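Local coordinates for cortical-lytic enzyme (Clostridium perfringens, PDB 5JIP), which is a muramidase of glycoside hydrolase family 25 that takes part in breaking down the spore cortex peptidoglycan during germination, at residues A60-C63 / R64-I68; F153-L157 / Y158-K162; T252-E256 / D257-G261; S43-T47 / G48-I52; R133-D136 / R137-K141. One frame throughout, in Å; residues are numbered along the deposited sequence.

Contact 1: residues A60-C63 / R64-I68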
# COMPACT_ATOMS: atom_id res chain seq x y z
N ALA A 60 -25.08 -13.31 -13.72
CA ALA A 60 -24.23 -12.14 -13.55
C ALA A 60 -25.00 -10.87 -13.87
O ALA A 60 -24.82 -9.84 -13.21
CB ALA A 60 -22.98 -12.25 -14.43
N LYS A 61 -25.85 -10.92 -14.90
CA LYS A 61 -26.63 -9.74 -15.25
C LYS A 61 -27.57 -9.34 -14.11
O LYS A 61 -27.69 -8.15 -13.79
CB LYS A 61 -27.42 -9.99 -16.52
CG LYS A 61 -28.04 -8.75 -17.09
CD LYS A 61 -28.70 -9.03 -18.43
CE LYS A 61 -29.06 -7.72 -19.14
NZ LYS A 61 -29.68 -7.99 -20.48
N GLU A 62 -28.20 -10.32 -13.47
CA GLU A 62 -29.14 -10.02 -12.39
C GLU A 62 -28.43 -9.57 -11.12
O GLU A 62 -28.90 -8.67 -10.42
CB GLU A 62 -30.02 -11.24 -12.12
CG GLU A 62 -31.10 -11.04 -11.06
CD GLU A 62 -32.18 -10.07 -11.46
OE1 GLU A 62 -32.16 -9.53 -12.59
OE2 GLU A 62 -33.06 -9.84 -10.62
N CYS A 63 -27.27 -10.17 -10.80
CA CYS A 63 -26.52 -9.67 -9.65
C CYS A 63 -26.14 -8.20 -9.86
O CYS A 63 -26.24 -7.38 -8.93
CB CYS A 63 -25.28 -10.53 -9.41
SG CYS A 63 -25.62 -12.12 -8.63
N ARG A 64 -25.68 -7.86 -11.06
CA ARG A 64 -25.32 -6.48 -11.33
C ARG A 64 -26.54 -5.58 -11.26
O ARG A 64 -26.47 -4.46 -10.73
CB ARG A 64 -24.67 -6.37 -12.70
CG ARG A 64 -23.13 -6.72 -12.70
CD ARG A 64 -22.35 -5.53 -12.19
NE ARG A 64 -20.92 -5.81 -11.96
CZ ARG A 64 -19.99 -5.74 -12.91
NH1 ARG A 64 -20.34 -5.47 -14.16
NH2 ARG A 64 -18.71 -5.98 -12.59
N ARG A 65 -27.67 -6.06 -11.78
CA ARG A 65 -28.88 -5.26 -11.76
C ARG A 65 -29.29 -4.96 -10.32
O ARG A 65 -29.79 -3.87 -10.02
CB ARG A 65 -30.01 -5.97 -12.51
CG ARG A 65 -31.26 -5.05 -12.80
CD ARG A 65 -32.42 -5.79 -13.45
NE ARG A 65 -32.97 -6.69 -12.46
CZ ARG A 65 -33.77 -6.32 -11.48
NH1 ARG A 65 -34.20 -5.07 -11.39
NH2 ARG A 65 -34.14 -7.22 -10.58
N LEU A 66 -29.08 -5.91 -9.42
CA LEU A 66 -29.46 -5.76 -8.03
C LEU A 66 -28.37 -5.15 -7.16
O LEU A 66 -28.60 -4.93 -5.96
CB LEU A 66 -29.86 -7.11 -7.44
CG LEU A 66 -31.12 -7.72 -8.03
CD1 LEU A 66 -31.34 -9.12 -7.48
CD2 LEU A 66 -32.30 -6.86 -7.76
N GLY A 67 -27.21 -4.85 -7.72
CA GLY A 67 -26.15 -4.27 -6.93
C GLY A 67 -25.47 -5.25 -6.00
O GLY A 67 -24.85 -4.82 -5.03
N ILE A 68 -25.60 -6.56 -6.24
CA ILE A 68 -24.96 -7.56 -5.39
C ILE A 68 -23.53 -7.75 -5.86
O ILE A 68 -23.31 -8.14 -7.02
CB ILE A 68 -25.68 -8.90 -5.40
CG1 ILE A 68 -27.17 -8.75 -5.03
CG2 ILE A 68 -25.00 -9.85 -4.41
CD1 ILE A 68 -27.95 -10.02 -5.26

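Contact 2: residues F153-L157 / Y158-K162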
# COMPACT_ATOMS: atom_id res chain seq x y z
N PHE A 153 -7.63 -30.60 1.43
CA PHE A 153 -7.22 -31.95 1.04
C PHE A 153 -6.33 -31.92 -0.20
O PHE A 153 -5.27 -32.56 -0.23
CB PHE A 153 -8.46 -32.80 0.79
CG PHE A 153 -8.15 -34.19 0.33
CD1 PHE A 153 -7.80 -35.17 1.23
CD2 PHE A 153 -8.20 -34.52 -1.02
CE1 PHE A 153 -7.51 -36.45 0.81
CE2 PHE A 153 -7.91 -35.80 -1.44
CZ PHE A 153 -7.57 -36.76 -0.52
N PHE A 154 -6.76 -31.18 -1.22
CA PHE A 154 -6.04 -31.07 -2.48
C PHE A 154 -4.63 -30.52 -2.26
O PHE A 154 -3.66 -31.05 -2.82
CB PHE A 154 -6.83 -30.19 -3.44
CG PHE A 154 -6.35 -30.21 -4.84
CD1 PHE A 154 -6.78 -31.19 -5.71
CD2 PHE A 154 -5.48 -29.22 -5.32
CE1 PHE A 154 -6.34 -31.22 -7.02
CE2 PHE A 154 -5.05 -29.24 -6.63
CZ PHE A 154 -5.47 -30.23 -7.48
N ILE A 155 -4.50 -29.44 -1.48
CA ILE A 155 -3.19 -28.90 -1.16
C ILE A 155 -2.32 -30.00 -0.56
O ILE A 155 -1.16 -30.15 -0.92
CB ILE A 155 -3.32 -27.68 -0.21
CG1 ILE A 155 -3.92 -26.48 -0.96
CG2 ILE A 155 -1.98 -27.29 0.39
CD1 ILE A 155 -4.29 -25.31 -0.06
N GLY A 156 -2.91 -30.82 0.32
CA GLY A 156 -2.16 -31.88 0.97
C GLY A 156 -1.70 -32.97 0.01
O GLY A 156 -0.64 -33.57 0.22
N LEU A 157 -2.46 -33.21 -1.04
CA LEU A 157 -2.03 -34.17 -2.06
C LEU A 157 -0.79 -33.70 -2.79
O LEU A 157 -0.07 -34.52 -3.37
CB LEU A 157 -3.13 -34.38 -3.09
CG LEU A 157 -4.26 -35.32 -2.80
CD1 LEU A 157 -5.22 -35.22 -3.98
CD2 LEU A 157 -3.75 -36.74 -2.64
N TYR A 158 -0.58 -32.40 -2.85
CA TYR A 158 0.49 -31.81 -3.65
C TYR A 158 1.56 -31.19 -2.77
O TYR A 158 2.12 -30.14 -3.09
CB TYR A 158 -0.09 -30.80 -4.63
CG TYR A 158 -0.73 -31.48 -5.81
CD1 TYR A 158 0.05 -31.91 -6.88
CD2 TYR A 158 -2.10 -31.73 -5.85
CE1 TYR A 158 -0.52 -32.55 -7.97
CE2 TYR A 158 -2.68 -32.36 -6.93
CZ TYR A 158 -1.89 -32.77 -7.98
OH TYR A 158 -2.45 -33.39 -9.07
N ASP A 159 1.83 -31.83 -1.63
CA ASP A 159 2.96 -31.46 -0.78
C ASP A 159 2.83 -30.03 -0.29
O ASP A 159 3.81 -29.29 -0.25
CB ASP A 159 4.29 -31.61 -1.51
CG ASP A 159 4.65 -33.05 -1.80
OD1 ASP A 159 4.74 -33.85 -0.84
OD2 ASP A 159 4.87 -33.37 -2.99
N ASP A 160 1.62 -29.60 0.07
CA ASP A 160 1.45 -28.25 0.58
C ASP A 160 1.72 -27.21 -0.50
O ASP A 160 1.98 -26.05 -0.19
CB ASP A 160 2.39 -28.03 1.78
CG ASP A 160 1.84 -27.06 2.82
OD1 ASP A 160 0.62 -26.93 2.95
OD2 ASP A 160 2.65 -26.43 3.57
N PHE A 161 1.71 -27.60 -1.77
CA PHE A 161 2.07 -26.72 -2.88
C PHE A 161 3.50 -26.19 -2.73
O PHE A 161 3.85 -25.14 -3.27
CB PHE A 161 1.10 -25.53 -3.01
CG PHE A 161 -0.20 -25.86 -3.67
CD1 PHE A 161 -0.52 -27.16 -4.05
CD2 PHE A 161 -1.10 -24.85 -3.94
CE1 PHE A 161 -1.75 -27.43 -4.68
CE2 PHE A 161 -2.29 -25.11 -4.55
CZ PHE A 161 -2.63 -26.42 -4.92
N LYS A 162 4.34 -26.94 -2.03
CA LYS A 162 5.77 -26.61 -1.96
C LYS A 162 6.46 -27.16 -3.20
O LYS A 162 6.38 -28.36 -3.48
CB LYS A 162 6.39 -27.18 -0.70
CG LYS A 162 7.85 -26.76 -0.51
CD LYS A 162 8.36 -27.14 0.87
CE LYS A 162 9.72 -26.49 1.13
NZ LYS A 162 10.37 -26.93 2.41

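Contact 3: residues T252-E256 / D257-G261. With MG (magnesium ion), chain E.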
# COMPACT_ATOMS: atom_id res chain seq x y z
N THR A 252 -11.25 14.15 -3.15
CA THR A 252 -11.88 13.57 -1.97
C THR A 252 -11.24 12.24 -1.66
O THR A 252 -10.97 11.44 -2.55
CB THR A 252 -13.38 13.37 -2.21
OG1 THR A 252 -13.97 14.63 -2.52
CG2 THR A 252 -14.05 12.74 -0.97
N ALA A 253 -11.02 11.99 -0.37
CA ALA A 253 -10.42 10.72 0.02
C ALA A 253 -11.34 9.57 -0.34
O ALA A 253 -12.56 9.61 -0.08
CB ALA A 253 -10.12 10.69 1.51
N ASN A 254 -10.78 8.54 -0.97
CA ASN A 254 -11.50 7.28 -1.12
C ASN A 254 -11.76 6.69 0.26
O ASN A 254 -11.05 6.98 1.22
CB ASN A 254 -10.72 6.27 -1.96
CG ASN A 254 -11.07 6.32 -3.42
OD1 ASN A 254 -11.01 7.37 -4.08
ND2 ASN A 254 -11.43 5.15 -3.97
N LYS A 255 -12.80 5.86 0.36
CA LYS A 255 -13.27 5.40 1.66
C LYS A 255 -13.04 3.91 1.91
O LYS A 255 -13.39 3.43 2.99
CB LYS A 255 -14.77 5.70 1.82
CG LYS A 255 -15.22 7.07 1.42
CD LYS A 255 -14.70 8.18 2.30
CE LYS A 255 -15.13 9.52 1.70
NZ LYS A 255 -14.16 10.63 1.95
N GLU A 256 -12.44 3.18 0.98
CA GLU A 256 -12.33 1.73 1.15
C GLU A 256 -11.47 1.36 2.34
O GLU A 256 -10.41 1.97 2.59
CB GLU A 256 -11.78 1.07 -0.11
CG GLU A 256 -12.72 1.06 -1.27
CD GLU A 256 -12.66 2.33 -2.10
OE1 GLU A 256 -11.75 3.16 -1.90
OE2 GLU A 256 -13.52 2.47 -2.98
N ASP A 257 -11.90 0.31 3.04
CA ASP A 257 -11.15 -0.17 4.19
C ASP A 257 -9.78 -0.67 3.80
O ASP A 257 -8.86 -0.63 4.61
CB ASP A 257 -11.94 -1.28 4.90
CG ASP A 257 -13.30 -0.82 5.35
OD1 ASP A 257 -13.34 0.21 6.06
OD2 ASP A 257 -14.33 -1.44 4.97
N ASP A 258 -9.62 -1.13 2.57
CA ASP A 258 -8.36 -1.67 2.11
C ASP A 258 -7.63 -0.70 1.19
O ASP A 258 -6.75 -1.12 0.44
CB ASP A 258 -8.57 -3.01 1.39
CG ASP A 258 -9.40 -2.87 0.13
OD1 ASP A 258 -10.12 -1.84 -0.02
OD2 ASP A 258 -9.37 -3.79 -0.72
N LEU A 259 -8.01 0.59 1.21
CA LEU A 259 -7.33 1.58 0.40
C LEU A 259 -5.85 1.62 0.74
O LEU A 259 -5.44 1.57 1.90
CB LEU A 259 -7.96 2.94 0.63
CG LEU A 259 -7.39 4.09 -0.19
CD1 LEU A 259 -7.73 3.93 -1.64
CD2 LEU A 259 -7.91 5.37 0.39
N ASN A 260 -5.02 1.70 -0.30
CA ASN A 260 -3.60 1.75 -0.10
C ASN A 260 -2.90 2.92 -0.77
O ASN A 260 -1.76 3.19 -0.39
CB ASN A 260 -2.96 0.45 -0.56
CG ASN A 260 -1.89 0.00 0.39
OD1 ASN A 260 -1.78 0.54 1.49
ND2 ASN A 260 -1.08 -0.98 -0.03
N GLY A 261 -3.53 3.62 -1.71
CA GLY A 261 -2.91 4.80 -2.27
C GLY A 261 -3.54 5.17 -3.61
O GLY A 261 -4.57 4.64 -4.00
MG MG E . -10.19 -3.99 -2.58
O HOH W 1 -10.90 -1.99 -2.52
O HOH W 2 -9.43 -5.95 -2.79

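Contact 4: residues S43-T47 / G48-I52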
# COMPACT_ATOMS: atom_id res chain seq x y z
N SER A 43 -17.06 -20.39 -16.30
CA SER A 43 -16.60 -21.31 -17.34
C SER A 43 -15.90 -22.47 -16.66
O SER A 43 -15.63 -22.46 -15.46
CB SER A 43 -15.66 -20.64 -18.33
OG SER A 43 -14.55 -20.02 -17.66
N GLY A 44 -15.57 -23.46 -17.47
CA GLY A 44 -14.89 -24.63 -16.96
C GLY A 44 -14.45 -25.53 -18.09
O GLY A 44 -15.05 -25.55 -19.16
N SER A 45 -13.36 -26.25 -17.84
CA SER A 45 -12.78 -27.18 -18.79
C SER A 45 -12.80 -28.60 -18.23
O SER A 45 -12.12 -29.49 -18.77
CB SER A 45 -11.36 -26.73 -19.12
OG SER A 45 -11.36 -25.43 -19.73
N GLY A 46 -13.57 -28.83 -17.17
CA GLY A 46 -13.61 -30.12 -16.49
C GLY A 46 -14.11 -31.26 -17.36
O GLY A 46 -13.77 -32.42 -17.10
N THR A 47 -14.91 -30.96 -18.37
CA THR A 47 -15.40 -32.00 -19.27
C THR A 47 -14.43 -32.32 -20.40
O THR A 47 -14.74 -33.20 -21.22
CB THR A 47 -16.77 -31.63 -19.89
OG1 THR A 47 -16.60 -30.57 -20.84
CG2 THR A 47 -17.77 -31.24 -18.81
N GLY A 48 -13.27 -31.64 -20.48
CA GLY A 48 -12.29 -31.84 -21.53
C GLY A 48 -12.24 -30.75 -22.57
O GLY A 48 -11.29 -30.70 -23.35
N LYS A 49 -13.23 -29.86 -22.59
CA LYS A 49 -13.21 -28.67 -23.44
C LYS A 49 -13.84 -27.52 -22.66
O LYS A 49 -14.59 -27.74 -21.71
CB LYS A 49 -13.97 -28.89 -24.76
CG LYS A 49 -15.50 -28.91 -24.64
CD LYS A 49 -16.19 -28.82 -26.03
CE LYS A 49 -17.65 -28.42 -25.91
NZ LYS A 49 -18.51 -29.08 -26.94
N LEU A 50 -13.53 -26.30 -23.10
CA LEU A 50 -14.08 -25.10 -22.49
C LEU A 50 -15.59 -25.02 -22.71
O LEU A 50 -16.07 -25.05 -23.85
CB LEU A 50 -13.39 -23.87 -23.08
CG LEU A 50 -13.64 -22.50 -22.41
CD1 LEU A 50 -15.04 -21.93 -22.63
CD2 LEU A 50 -13.35 -22.58 -20.94
N ARG A 51 -16.34 -24.91 -21.62
CA ARG A 51 -17.78 -24.66 -21.69
C ARG A 51 -18.13 -23.44 -20.84
O ARG A 51 -17.79 -23.39 -19.65
CB ARG A 51 -18.56 -25.86 -21.19
CG ARG A 51 -18.42 -27.07 -22.09
CD ARG A 51 -19.14 -28.27 -21.55
NE ARG A 51 -19.30 -29.27 -22.60
CZ ARG A 51 -20.02 -30.38 -22.48
NH1 ARG A 51 -20.65 -30.65 -21.33
NH2 ARG A 51 -20.09 -31.21 -23.51
N ILE A 52 -18.89 -22.52 -21.42
CA ILE A 52 -19.46 -21.45 -20.62
C ILE A 52 -20.54 -22.03 -19.74
O ILE A 52 -21.31 -22.90 -20.17
CB ILE A 52 -20.03 -20.33 -21.52
CG1 ILE A 52 -20.49 -19.15 -20.66
CG2 ILE A 52 -21.24 -20.82 -22.30
CD1 ILE A 52 -20.78 -17.89 -21.47
O HOH W 3 -16.12 -28.34 -19.34

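Contact 5: residues R133-D136 / R137-K141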
# COMPACT_ATOMS: atom_id res chain seq x y z
N ARG A 133 1.33 -20.09 -14.52
CA ARG A 133 1.26 -19.58 -15.88
C ARG A 133 -0.10 -18.97 -16.16
O ARG A 133 -0.21 -17.92 -16.80
CB ARG A 133 1.56 -20.71 -16.88
CG ARG A 133 1.30 -20.34 -18.34
CD ARG A 133 2.23 -19.23 -18.85
NE ARG A 133 3.63 -19.63 -18.71
CZ ARG A 133 4.34 -20.25 -19.65
NH1 ARG A 133 5.61 -20.57 -19.42
NH2 ARG A 133 3.78 -20.56 -20.82
N PHE A 134 -1.15 -19.65 -15.70
CA PHE A 134 -2.51 -19.11 -15.82
C PHE A 134 -2.59 -17.75 -15.13
O PHE A 134 -3.04 -16.76 -15.72
CB PHE A 134 -3.50 -20.10 -15.21
CG PHE A 134 -4.96 -19.72 -15.43
CD1 PHE A 134 -5.55 -18.67 -14.74
CD2 PHE A 134 -5.74 -20.43 -16.32
CE1 PHE A 134 -6.90 -18.32 -14.95
CE2 PHE A 134 -7.10 -20.10 -16.53
CZ PHE A 134 -7.67 -19.05 -15.84
N ARG A 135 -2.07 -17.67 -13.91
CA ARG A 135 -2.04 -16.40 -13.19
C ARG A 135 -1.29 -15.31 -13.97
O ARG A 135 -1.76 -14.17 -14.07
CB ARG A 135 -1.42 -16.62 -11.81
CG ARG A 135 -1.25 -15.37 -10.96
CD ARG A 135 0.16 -14.86 -11.00
NE ARG A 135 1.06 -15.79 -10.30
CZ ARG A 135 1.40 -15.72 -9.01
NH1 ARG A 135 0.95 -14.74 -8.25
NH2 ARG A 135 2.21 -16.63 -8.49
N ASP A 136 -0.11 -15.64 -14.51
CA ASP A 136 0.66 -14.63 -15.24
C ASP A 136 -0.10 -14.10 -16.45
O ASP A 136 -0.14 -12.89 -16.70
CB ASP A 136 2.02 -15.20 -15.68
CG ASP A 136 3.00 -15.37 -14.53
OD1 ASP A 136 2.77 -14.82 -13.43
OD2 ASP A 136 4.02 -16.07 -14.73
N ARG A 137 -0.68 -15.00 -17.24
CA ARG A 137 -1.46 -14.57 -18.39
C ARG A 137 -2.66 -13.75 -17.96
O ARG A 137 -2.93 -12.68 -18.52
CB ARG A 137 -1.92 -15.79 -19.19
CG ARG A 137 -2.71 -15.46 -20.45
CD ARG A 137 -1.84 -14.73 -21.44
NE ARG A 137 -2.45 -14.75 -22.77
CZ ARG A 137 -1.78 -14.54 -23.89
NH1 ARG A 137 -0.48 -14.26 -23.86
NH2 ARG A 137 -2.44 -14.59 -25.05
N PHE A 138 -3.40 -14.24 -16.97
CA PHE A 138 -4.64 -13.57 -16.57
C PHE A 138 -4.37 -12.14 -16.10
O PHE A 138 -5.02 -11.19 -16.56
CB PHE A 138 -5.34 -14.34 -15.46
CG PHE A 138 -6.68 -13.77 -15.15
CD1 PHE A 138 -7.79 -14.16 -15.88
CD2 PHE A 138 -6.82 -12.74 -14.22
CE1 PHE A 138 -9.02 -13.60 -15.64
CE2 PHE A 138 -8.06 -12.16 -13.98
CZ PHE A 138 -9.15 -12.59 -14.67
N GLU A 139 -3.40 -11.98 -15.21
CA GLU A 139 -3.12 -10.66 -14.63
C GLU A 139 -2.48 -9.72 -15.64
O GLU A 139 -2.77 -8.53 -15.66
CB GLU A 139 -2.25 -10.84 -13.39
CG GLU A 139 -2.97 -11.63 -12.31
CD GLU A 139 -2.32 -11.56 -10.94
OE1 GLU A 139 -1.11 -11.28 -10.85
OE2 GLU A 139 -3.03 -11.82 -9.93
N GLU A 140 -1.61 -10.25 -16.50
CA GLU A 140 -1.00 -9.43 -17.54
C GLU A 140 -2.07 -8.84 -18.46
O GLU A 140 -2.03 -7.66 -18.81
CB GLU A 140 0.01 -10.31 -18.30
CG GLU A 140 0.65 -9.69 -19.47
CD GLU A 140 0.61 -10.63 -20.64
OE1 GLU A 140 1.00 -11.83 -20.50
OE2 GLU A 140 0.15 -10.18 -21.70
N LYS A 141 -3.06 -9.65 -18.81
CA LYS A 141 -4.06 -9.25 -19.78
C LYS A 141 -5.14 -8.36 -19.18
O LYS A 141 -5.69 -7.51 -19.88
CB LYS A 141 -4.69 -10.49 -20.40
CG LYS A 141 -3.76 -11.24 -21.36
CD LYS A 141 -3.66 -10.53 -22.69
CE LYS A 141 -2.69 -11.24 -23.63
NZ LYS A 141 -2.61 -10.54 -24.93
O HOH W 4 0.08 -12.00 -8.62

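Contact 1: residues A60-C63 / R64-I68
Arg65 reaches back along the last turn of helix 56-66 to grip Glu62, three residues earlier, just where a Schellman motif closes the helix. The arginine can be followed outward. CB lies 3.4 Å from Lys61 O, which also accepts the backbone N-H of Arg65. CD brushes Glu62 OE1, and a bend at chi3 (69°) then turns the guanidinium side-on to the carboxylate. NE bonds to Glu62 OE1 at 3.0 Å, and NH2 to Glu62 OE2 at 2.8 Å. Both bonds are nearly straight, and both oxygens lie close to the guanidinium plane. The carboxylate is turned 35° from that plane, so both nitrogens reach the oxygens from out of the carboxylate plane. The two-pronged salt bridge restrains the rotation of both groups. Leu66 leans on the same carboxylate, its CD1 lying 3.7 Å from Glu62 OE2. On the buried side, Cys63 and Ile68 face Phe28, Ala32 and Ile38, placing this flank against helix 28-34 and strand 38-44. Gly67 turns to positive phi, and Ile68 N folds back to hydrogen-bond Cys63 O at 2.9 Å.

Contact 2: residues F153-L157 / Y158-K162
In the final turn of helix 152-157, Phe154 and Ile155 meet Tyr158 and Phe161 as the chain swings off into the loop leading to strand 175-178. The exit illustrates how one carbonyl can serve a departing backbone twice: Ile155 O accepts from Tyr158 N at 3.0 Å and from Asp160 N at 3.0 Å, the two donors arriving from opposite faces of its plane. Asp159, Asp160 and Phe161 all take positive phi, which curls the chain back beside the helix. Three side-chain contacts follow. Tyr158 brings CE2 over one face of the Phe154 ring, 3.6 Å from Phe154 CZ; the planes lie 43° apart, an oblique pair. Phe161, with CG anti to its carbonyl carbon (chi1 -78°), presents one face to Ile155, and the CG1 carbon stands 4.2 Å from its ring centroid in a CH-pi contact. The CZ edge of Phe161 meets Phe154 CD2 at 4.0 Å. Tyr158 OH bonds to Pro117 O, and Leu127 of helix 124-142 packs on both Phe154 and Tyr158. A short helix with a folded-back exit thus links successive parallel strands, the repeated strand-helix topology of a beta/alpha barrel.

Contact 3: residues T252-E256 / D257-G261
Leu259 N closes a type I beta turn onto Glu256 O, a 3.1 Å hydrogen bond approaching from well above the carbonyl plane. A second polar link ties Asn254 to the first residue of the turn: Asn254 ND2 donates to the syn lone pair of Glu256 OE1 at 2.9 Å, almost in its amide plane. The other oxygen, Glu256 OE2, is taken by Ser233 N, holding the bent side chain from two directions. Carbon packing across the segments centres on Leu259, both of whose methyls rest against Asn254 CB, 3.8 Å from CD1 and from CD2. For metal binding, Asp258 sits at the second inner corner of the turn, its CG between backbone N and carbonyl carbon (chi1 64°), which sends the carboxylate to the magnesium ion. Asp258 OD2 binds it at 2.0 Å, and Asp258 OD1 accepts a 2.6 Å hydrogen bond from metal-bound water 1, so one carboxylate holds both ion and water. Asp304 OD2, Asp227 O, Met230 O and a second water complete the site. The turn leads into strand 259-266, where Asn260 and Gly261 form a classic bulge opposite Phe303 of strand 296-304, in a two-sheet module consistent with a fibronectin type III-like sandwich.

Contact 4: residues S43-T47 / G48-I52
Thr47 and Arg51 meet across the beta hairpin of strands 38-44 and 51-52, and with Gly48 between them they make about half of the contact. Thr47 holds OG1 between its backbone N and carbonyl carbon (chi1 71°), which lays the hydroxyl over one face of the Arg51 guanidinium, towards its rim. The OG1 atom lies 3.5 Å from Arg51 NE, but the N-H does not point at it, so this is packing rather than a hydrogen bond. The Thr47 methyl follows, CG2 standing 3.9 Å from Arg51 NH1, while the extended arginine runs across the threonine at about a right angle.

Gly48 ends a type I turn begun at Ser45. Its backbone N bonds to Ser45 O at 3.0 Å, and its phi of 106° lets the chain reverse. Water 3 spans the loop inside this reversal, accepting from Thr47 N at 3.0 Å and donating to Lys49 O at 2.9 Å. Arg51 then starts the paired part: its N bonds to Gly44 O at 2.9 Å, and its O accepts a weak return bond from Gly44 N. Away from Arg51, Leu50 CD2 packs 3.7 Å from Ser45 OG, and Ser43 OG bonds to His74 on strand 70-75. The chemistry implies a loop shaped by backbone bonds and one water, with the Arg51 guanidinium meeting Thr47 by contact rather than by a directed bond.

Contact 5: residues R133-D136 / R137-K141
Phe134 and Phe138 form the packed flank of helix 124-142, while Arg135 and Glu139 meet through water on another. On the packed flank the backbone bond is short: Phe138 N donates to Phe134 O at 2.8 Å, almost in line with the carbonyl. The Phe134 ring swings back obliquely until CE1 is 4.3 Å from Phe138 CB. Both phenylalanines have CG anti to the backbone N (chi1 -173°), yet Phe138 carries its ring away from Phe134, to Phe92 and Ile93 of helix 83-100, while Phe134 lies on Leu146.

Between Arg135 and Glu139 contact is looser and water-mediated, although Arg135 is buried; Asp136, Glu139 and Glu140 are partly exposed. Glu139 CG rests on Arg135 O at 3.3 Å, and the side chains pass at a slant, Glu139 OE1 no nearer than 3.8 Å to Arg135 CD. The guanidinium and carboxylate planes stand 70° apart, and water 4 joins them, accepting from Arg135 NH1 at 2.9 Å and donating to Glu139 OE1 at 2.6 Å. Each charge has direct partners elsewhere: Asp132 and Asp172 for Arg135, Arg145 and Leu146 N for Glu139. Asp136 turns to Lys280 of the second subunit, placing this beta-alpha-beta unit at the dimer contact. This implies aromatic packing on helix 83-100 and the Leu146 loop, with charges paired within the helix, with helix 83-100 (Arg137 to Asp90), loops, water and the second subunit.

Four of the five contacts belong to the catalytic family 25 domain, and contact 3 to the sandwich that follows it. The magnesium ion appears to lie near the junction of the two parts: Asp258 of contact 3 binds it, while the side chains of Arg64 in contact 1 and Glu139 in contact 5 each stay about 13 Å from it. Contacts 1 and 3 come within about 14 Å at their nearest atoms. Contacts 4 and 5 are the closest pair, about 7 Å between nearest atoms, with helix 83-100 packing on both. Contact 2 lies farthest out, its centre about 36 Å from those of contacts 1 and 3, on the opposite side of the chain's centre.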